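Local coordinates for protein CofB (Escherichia coli, PDB 5AX6) that serves as a minor pilin subunit of the type IVb pilus CFA/III, forms a homotrimer and probably helps pilus assembly to start, at the interface of chains A and B. Numbering follows the deposited sequence. Chains: chain A/B, CofB.

The interface of chains A and B. Residues chain A 386, 453, 484; chain B 332, 335.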
loop_
_atom_site.group_PDB
_atom_site.type_symbol
_atom_site.label_atom_id
_atom_site.label_comp_id
_atom_site.label_asym_id
_atom_site.label_seq_id
_atom_site.Cartn_x
_atom_site.Cartn_y
_atom_site.Cartn_z
ATOM N N GLN A 386 22.471 25.194 2.253
ATOM C CA GLN A 386 21.791 23.956 1.882
ATOM C C GLN A 386 20.562 24.242 1.050
ATOM O O GLN A 386 20.007 25.341 1.109
ATOM C CB GLN A 386 21.394 23.164 3.134
ATOM C CG GLN A 386 20.415 23.900 4.051
ATOM C CD GLN A 386 21.115 24.786 5.094
ATOM O OE1 GLN A 386 22.149 25.393 4.823
ATOM N NE2 GLN A 386 20.540 24.861 6.285
ATOM N N TRP A 453 27.221 30.357 3.694
ATOM C CA TRP A 453 27.165 30.769 5.100
ATOM C C TRP A 453 28.522 31.269 5.537
ATOM O O TRP A 453 29.526 30.624 5.263
ATOM C CB TRP A 453 26.791 29.615 6.043
ATOM C CG TRP A 453 25.383 29.095 5.984
ATOM C CD1 TRP A 453 24.992 27.888 5.493
ATOM C CD2 TRP A 453 24.201 29.731 6.481
ATOM N NE1 TRP A 453 23.637 27.738 5.627
ATOM C CE2 TRP A 453 23.124 28.855 6.241
ATOM C CE3 TRP A 453 23.945 30.954 7.118
ATOM C CZ2 TRP A 453 21.809 29.159 6.597
ATOM C CZ3 TRP A 453 22.641 31.264 7.460
ATOM C CH2 TRP A 453 21.583 30.369 7.201
ATOM N N THR A 484 22.560 22.933 11.383
ATOM C CA THR A 484 21.960 23.396 10.147
ATOM C C THR A 484 20.635 22.677 9.923
ATOM O O THR A 484 20.525 21.474 10.193
ATOM C CB THR A 484 22.895 23.148 8.942
ATOM O OG1 THR A 484 23.107 21.738 8.761
ATOM C CG2 THR A 484 24.230 23.850 9.154
ATOM N N GLU B 332 21.932 14.543 2.088
ATOM C CA GLU B 332 22.124 15.883 1.533
ATOM C C GLU B 332 23.542 16.020 1.009
ATOM O O GLU B 332 24.433 15.284 1.424
ATOM C CB GLU B 332 21.855 16.979 2.579
ATOM C CG GLU B 332 22.970 17.100 3.618
ATOM C CD GLU B 332 22.803 18.288 4.576
ATOM O OE1 GLU B 332 21.779 19.013 4.497
ATOM O OE2 GLU B 332 23.714 18.490 5.412
ATOM N N MET B 335 28.039 20.229 2.841
ATOM C CA MET B 335 28.037 21.690 2.775
ATOM C C MET B 335 29.462 22.247 2.653
ATOM O O MET B 335 29.663 23.449 2.460
ATOM C CB MET B 335 27.305 22.280 3.989
ATOM C CG MET B 335 25.778 22.178 3.879
ATOM S SD MET B 335 24.859 22.662 5.366
ATOM C CE MET B 335 25.323 24.387 5.488
HETATM O O HOH W 1 25.156 20.260 7.070
#
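The indole of A:Trp453 meets chain B at its pyrrole end, where CD1 lies 3.5 Å from the terminal methyl CE of B:Met335. At the edge, in the ring plane, sits the amide carbon of A:Gln386, and the ring N-H points at that amide's oxygen: NE1 donates to A:Gln386 OE1 at 2.9 Å. The bond is almost straight, 177° at the hydrogen, and the acceptor lies in the indole plane; seen from the amide, the donor is tilted slightly from the carbonyl plane. This bond probably helps hold the carboxamide, whose OE1 also lies 3.4 Å from B:Met335 CE, a van der Waals contact. The A:Gln386 chain is bent at chi2 (-89°), which places the amide at the indole edge. The thioether of B:Met335 lies aslant the glutamine side chain and points its methyl end at A:Thr484, with CE 3.9 Å from the threonine methyl CG2; a turn at chi3 swings CE into the notch between the three chain A residues. Were A:Gln386 an alanine, the indole N-H would probably lose this acceptor and a gap would be likely to open beside the methionine methyl. A polar link flanks the apolar contact: water 1 lies 3.0 Å from A:Thr484 OG1 and 2.8 Å from the carboxylate oxygen OE2 of B:Glu332, bridging the subunits. In the fold, strands 452-463 and 478-487 and the loop bearing A:Gln386, all from the C-terminal domain of chain A, receive strand 327-333 of chain B and the loop that follows it, a patch of the homotrimer interface.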